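Local coordinates for protein L-ribulose 3-epimerase (Mesorhizobium loti, PDB 3VYL) that epimerises L-ribulose at C3 and probably other ketoses less efficiently, in a TIM barrel that holds a manganese ion, at residues D180-H183 / M184-E188; S242-S245 / E246-D249. All blocks are in the same frame, centred on the assembly; numbering follows the deposited sequence.

Contact 1: residues D180-H183 / M184-E188. With MN (manganese (II) ion), chain I.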
ATOM      1  N   ASP A 180      15.015  13.255   1.333  1.00 26.28           N
ATOM      2  CA  ASP A 180      15.574  11.909   1.423  1.00 26.23           C
ATOM      3  C   ASP A 180      14.491  10.928   1.900  1.00 25.72           C
ATOM      4  O   ASP A 180      14.004  11.022   3.027  1.00 25.31           O
ATOM      5  CB  ASP A 180      16.793  11.934   2.357  1.00 27.64           C
ATOM      6  CG  ASP A 180      17.467  10.579   2.511  1.00 29.81           C
ATOM      7  OD1 ASP A 180      16.759   9.556   2.587  1.00 30.64           O
ATOM      8  OD2 ASP A 180      18.720  10.542   2.599  1.00 31.96           O
ATOM      9  N   THR A 181      14.127   9.985   1.036  1.00 24.09           N
ATOM     10  CA  THR A 181      13.031   9.070   1.311  1.00 23.35           C
ATOM     11  C   THR A 181      13.155   8.349   2.664  1.00 23.43           C
ATOM     12  O   THR A 181      12.171   8.225   3.399  1.00 23.53           O
ATOM     13  CB  THR A 181      12.857   8.063   0.176  1.00 23.83           C
ATOM     14  OG1 THR A 181      14.038   7.268   0.066  1.00 24.88           O
ATOM     15  CG2 THR A 181      12.611   8.781  -1.150  1.00 23.82           C
ATOM     16  N   PHE A 182      14.368   7.918   3.008  1.00 23.26           N
ATOM     17  CA  PHE A 182      14.651   7.338   4.324  1.00 21.74           C
ATOM     18  C   PHE A 182      14.245   8.271   5.483  1.00 21.56           C
ATOM     19  O   PHE A 182      13.629   7.837   6.449  1.00 20.81           O
ATOM     20  CB  PHE A 182      16.128   6.930   4.432  1.00 21.36           C
ATOM     21  CG  PHE A 182      16.577   6.665   5.846  1.00 21.96           C
ATOM     22  CD1 PHE A 182      16.292   5.451   6.461  1.00 21.18           C
ATOM     23  CD2 PHE A 182      17.253   7.646   6.576  1.00 21.65           C
ATOM     24  CE1 PHE A 182      16.683   5.216   7.758  1.00 21.01           C
ATOM     25  CE2 PHE A 182      17.644   7.409   7.874  1.00 21.09           C
ATOM     26  CZ  PHE A 182      17.360   6.192   8.463  1.00 21.15           C
ATOM     27  N   HIS A 183      14.581   9.552   5.378  1.00 22.18           N
ATOM     28  CA  HIS A 183      14.199  10.520   6.403  1.00 23.11           C
ATOM     29  C   HIS A 183      12.733  10.887   6.361  1.00 23.74           C
ATOM     30  O   HIS A 183      12.089  11.070   7.407  1.00 22.85           O
ATOM     31  CB  HIS A 183      15.067  11.756   6.294  1.00 24.41           C
ATOM     32  CG  HIS A 183      16.525  11.483   6.537  1.00 26.12           C
ATOM     33  ND1 HIS A 183      17.005  11.150   7.747  1.00 28.14           N
ATOM     34  CD2 HIS A 183      17.612  11.490   5.676  1.00 26.80           C
ATOM     35  CE1 HIS A 183      18.334  10.950   7.664  1.00 27.85           C
ATOM     36  NE2 HIS A 183      18.701  11.156   6.395  1.00 28.34           N
ATOM     37  N   MET A 184      12.198  10.979   5.143  1.00 24.30           N
ATOM     38  CA  MET A 184      10.809  11.363   4.915  1.00 24.27           C
ATOM     39  C   MET A 184       9.846  10.354   5.514  1.00 23.32           C
ATOM     40  O   MET A 184       8.844  10.732   6.128  1.00 21.49           O
ATOM     41  CB  MET A 184      10.526  11.536   3.416  1.00 24.95           C
ATOM     42  CG  MET A 184      11.034  12.853   2.841  1.00 25.89           C
ATOM     43  SD  MET A 184      10.376  13.240   1.203  1.00 27.51           S
ATOM     44  CE  MET A 184      11.301  12.089   0.194  1.00 25.84           C
ATOM     45  N   ASN A 185      10.161   9.069   5.341  1.00 23.06           N
ATOM     46  CA  ASN A 185       9.285   8.010   5.823  1.00 22.40           C
ATOM     47  C   ASN A 185       9.139   8.029   7.346  1.00 22.37           C
ATOM     48  O   ASN A 185       8.132   7.575   7.875  1.00 22.79           O
ATOM     49  CB  ASN A 185       9.751   6.646   5.334  1.00 22.74           C
ATOM     50  CG  ASN A 185       8.608   5.659   5.193  1.00 23.95           C
ATOM     51  OD1 ASN A 185       7.725   5.844   4.352  1.00 25.29           O
ATOM     52  ND2 ASN A 185       8.619   4.597   6.006  1.00 22.86           N
ATOM     53  N   ILE A 186      10.130   8.576   8.045  1.00 22.03           N
ATOM     54  CA  ILE A 186      10.051   8.695   9.489  1.00 23.11           C
ATOM     55  C   ILE A 186       9.293   9.963   9.902  1.00 24.70           C
ATOM     56  O   ILE A 186       8.508   9.946  10.858  1.00 26.37           O
ATOM     57  CB  ILE A 186      11.447   8.677  10.151  1.00 23.15           C
ATOM     58  CG1 ILE A 186      12.157   7.344   9.904  1.00 22.76           C
ATOM     59  CG2 ILE A 186      11.343   8.941  11.649  1.00 22.81           C
ATOM     60  CD1 ILE A 186      13.546   7.279  10.498  1.00 22.26           C
ATOM     61  N   GLU A 187       9.511  11.056   9.177  1.00 25.13           N
ATOM     62  CA  GLU A 187       9.020  12.363   9.610  1.00 24.12           C
ATOM     63  C   GLU A 187       7.746  12.862   8.921  1.00 22.69           C
ATOM     64  O   GLU A 187       6.883  13.444   9.569  1.00 22.13           O
ATOM     65  CB  GLU A 187      10.133  13.408   9.501  1.00 25.27           C
ATOM     66  CG  GLU A 187      11.383  13.088  10.312  1.00 26.08           C
ATOM     67  CD  GLU A 187      11.166  13.137  11.816  1.00 26.96           C
ATOM     68  OE1 GLU A 187      10.161  13.717  12.269  1.00 28.15           O
ATOM     69  OE2 GLU A 187      12.016  12.597  12.559  1.00 26.89           O
ATOM     70  N   GLU A 188       7.622  12.643   7.621  1.00 22.40           N
ATOM     71  CA  GLU A 188       6.484  13.185   6.875  1.00 23.26           C
ATOM     72  C   GLU A 188       5.153  12.466   7.177  1.00 24.06           C
ATOM     73  O   GLU A 188       5.125  11.296   7.585  1.00 24.51           O
ATOM     74  CB  GLU A 188       6.762  13.211   5.364  1.00 23.31           C
ATOM     75  CG  GLU A 188       8.085  13.840   4.941  1.00 24.26           C
ATOM     76  CD  GLU A 188       8.124  15.365   5.028  1.00 26.13           C
ATOM     77  OE1 GLU A 188       7.068  15.999   5.268  1.00 26.05           O
ATOM     78  OE2 GLU A 188       9.231  15.938   4.845  1.00 26.63           O
TER
HETATM   79 MN    MN I1001      20.503  11.559   2.461  1.00 21.12          MN
HETATM   80  O   HOH W   1      21.836  11.399   4.414  1.00 31.83           O
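The amides of M184 and N185 return to the carbonyls of D180 and T181, opening helix 181-187 at the end of barrel strand 175-180 in this TIM barrel. M184 N to D180 O measures 2.8 Å and N185 N to T181 O 2.9 Å, both fairly straight, as expected of alpha-helical i to i+4 bonds. The next turn is less straight: H183 O takes E187 N at 3.1 Å and, weakly, I186 N.

D180 is the N-cap, and its carboxylate is divided between two tasks. OD1 accepts weakly from F182 N, whereas OD2 coordinates the manganese ion at 2.1 Å, in a site completed by E147, H206, E241 and water 1. With CG anti to the backbone N (chi1 -179°), the carboxylate can reach both.

M184 bends at chi3 (-74°), carrying CE back along the first turn until it lies 3.8 Å from T181 CG2. An alanine in place of M184 would remove this arm and would probably open a gap between T181 and V191 of helix 191-197. T181 OG1 bonds to G208 O. At the far end, E187 forms salt bridges with R151 and with R260 of the second subunit. F182 CD2 lies 3.6 Å above the imidazole plane of H183, over the ring centre.

Contact 2: residues S242-S245 / E246-D249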
ATOM      1  N   SER A 242      22.874   4.036   0.361  1.00 29.63           N
ATOM      2  CA  SER A 242      22.874   2.889   1.253  1.00 31.33           C
ATOM      3  C   SER A 242      24.259   2.730   1.837  1.00 34.19           C
ATOM      4  O   SER A 242      25.212   2.817   1.132  1.00 34.69           O
ATOM      5  CB  SER A 242      22.488   1.658   0.470  1.00 30.28           C
ATOM      6  OG  SER A 242      22.318   0.544   1.272  1.00 30.98           O
ATOM      7  N   PHE A 243      24.396   2.465   3.119  1.00 37.77           N
ATOM      8  CA  PHE A 243      25.733   2.393   3.697  1.00 40.44           C
ATOM      9  C   PHE A 243      26.016   1.078   4.425  1.00 43.31           C
ATOM     10  O   PHE A 243      25.080   0.356   4.831  1.00 44.33           O
ATOM     11  CB  PHE A 243      26.002   3.613   4.590  1.00 41.19           C
ATOM     12  CG  PHE A 243      25.840   4.948   3.885  1.00 41.76           C
ATOM     13  CD1 PHE A 243      26.535   5.229   2.698  1.00 41.76           C
ATOM     14  CD2 PHE A 243      25.007   5.933   4.414  1.00 40.32           C
ATOM     15  CE1 PHE A 243      26.387   6.456   2.056  1.00 40.08           C
ATOM     16  CE2 PHE A 243      24.863   7.161   3.778  1.00 39.30           C
ATOM     17  CZ  PHE A 243      25.555   7.425   2.605  1.00 39.74           C
ATOM     18  N   SER A 244      27.312   0.772   4.551  1.00 42.32           N
ATOM     19  CA  SER A 244      27.813  -0.418   5.247  1.00 41.66           C
ATOM     20  C   SER A 244      28.895  -0.048   6.246  1.00 43.25           C
ATOM     21  O   SER A 244      29.856   0.665   5.906  1.00 42.19           O
ATOM     22  CB  SER A 244      28.389  -1.433   4.251  1.00 42.23           C
ATOM     23  OG  SER A 244      29.339  -2.302   4.862  1.00 40.25           O
ATOM     24  N   SER A 245      28.728  -0.555   7.468  1.00 44.99           N
ATOM     25  CA  SER A 245      29.707  -0.441   8.562  1.00 47.34           C
ATOM     26  C   SER A 245      31.120  -0.764   8.075  1.00 48.26           C
ATOM     27  O   SER A 245      32.087  -0.097   8.449  1.00 45.57           O
ATOM     28  CB  SER A 245      29.324  -1.407   9.690  1.00 47.01           C
ATOM     29  OG  SER A 245      29.848  -1.010  10.938  1.00 48.68           O
ATOM     30  N   GLU A 246      31.209  -1.753   7.218  1.00 49.56           N
ATOM     31  CA  GLU A 246      32.438  -2.208   6.633  1.00 49.00           C
ATOM     32  C   GLU A 246      33.118  -1.176   5.785  1.00 49.14           C
ATOM     33  O   GLU A 246      34.313  -1.159   5.695  1.00 49.93           O
ATOM     34  CB  GLU A 246      32.169  -3.439   5.819  1.00 50.09           C
ATOM     35  CG  GLU A 246      31.694  -4.622   6.637  1.00 51.69           C
ATOM     36  CD  GLU A 246      32.610  -4.958   7.774  1.00 54.29           C
ATOM     37  OE1 GLU A 246      32.442  -6.004   8.401  1.00 56.68           O
ATOM     38  OE2 GLU A 246      33.495  -4.153   8.054  1.00 55.76           O
ATOM     39  N   ILE A 247      32.359  -0.366   5.084  1.00 50.08           N
ATOM     40  CA  ILE A 247      32.941   0.622   4.206  1.00 48.44           C
ATOM     41  C   ILE A 247      33.071   2.058   4.713  1.00 49.15           C
ATOM     42  O   ILE A 247      34.054   2.713   4.475  1.00 46.85           O
ATOM     43  CB  ILE A 247      32.201   0.606   2.884  1.00 46.37           C
ATOM     44  CG1 ILE A 247      32.353  -0.750   2.254  1.00 45.92           C
ATOM     45  CG2 ILE A 247      32.743   1.662   1.968  1.00 45.38           C
ATOM     46  CD1 ILE A 247      31.292  -1.061   1.246  1.00 46.54           C
ATOM     47  N   VAL A 248      32.078   2.562   5.410  1.00 49.26           N
ATOM     48  CA  VAL A 248      32.168   3.933   5.866  1.00 49.95           C
ATOM     49  C   VAL A 248      33.093   4.125   7.045  1.00 51.62           C
ATOM     50  O   VAL A 248      33.486   3.191   7.688  1.00 48.37           O
ATOM     51  CB  VAL A 248      30.800   4.605   6.075  1.00 49.31           C
ATOM     52  CG1 VAL A 248      30.005   4.562   4.800  1.00 48.21           C
ATOM     53  CG2 VAL A 248      30.027   3.976   7.207  1.00 49.17           C
ATOM     54  N   ASP A 249      33.498   5.353   7.269  1.00 54.72           N
ATOM     55  CA  ASP A 249      34.366   5.682   8.363  1.00 57.09           C
ATOM     56  C   ASP A 249      33.626   5.857   9.654  1.00 55.99           C
ATOM     57  O   ASP A 249      32.517   6.313   9.676  1.00 56.76           O
ATOM     58  CB  ASP A 249      35.069   6.962   8.063  1.00 60.40           C
ATOM     59  CG  ASP A 249      34.252   8.089   8.391  1.00 65.99           C
ATOM     60  OD1 ASP A 249      33.808   8.778   7.468  1.00 68.48           O
ATOM     61  OD2 ASP A 249      33.994   8.249   9.589  1.00 70.71           O
TER
HETATM   62  O   HOH W   2      32.294   1.986   9.955  1.00 32.45           O
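E246 sits inside a turn that begins at S244: its amide makes a weak bond of 3.1 Å to S244 OG, the i to i+2 pairing of an ST turn. The hydroxyl can reach it because OG stands anti to the backbone N of S244 (chi1 156°), swung forward along the chain toward CB of E246. At I247 the amide reaches S244 O at 2.8 Å, approaching from above the carbonyl plane with an N-H...O angle of 137°; its i to i+3 spacing defines a beta turn. V248 then adds an i to i+4 bond, V248 N to S244 O at 3.0 Å, almost straight at 170° and close to the carbonyl's own axis. One oxygen therefore accepts two amides from different directions, which closes one turn with helical backbone angles at S245 to I247, without making a regular helix.

The V248 side chain crosses that of F243 at about a right angle, CG1 lying 4.1 Å from CD1 of the ring. V248 O and S245 O share water 2, which donates to both at 2.8 Å and 2.6 Å respectively. D249 ends the segment as an N-cap, OD2 accepting from N251 N.

The loop thus joins strand 238-240 to helix 250-255, with S245 and V248 against S253 of that helix, I247 on N266 of helix 266-292, and F243 turned edge-to-face with H7 of strand 4-7.

Overall arrangement
From the N terminus, the chain builds five barrel strands before strand 175-180 runs into contact 1, where the sixth strand passes straight into helix 181-187. Contact 2 comes after strand 238-240, the eighth strand, as a turn in the loop leading to helix 250-255. The two are in series, so neither nests in nor crosses the other; their centres lie about 20 Å apart and their nearest atoms about 7 Å, without touching. The metal site relates them: D180 of contact 1 and E241, just before contact 2, both bind manganese. R212 offers a second connection, its side chain forming a cation-pi contact with F182 and its carbonyl bonding to S242.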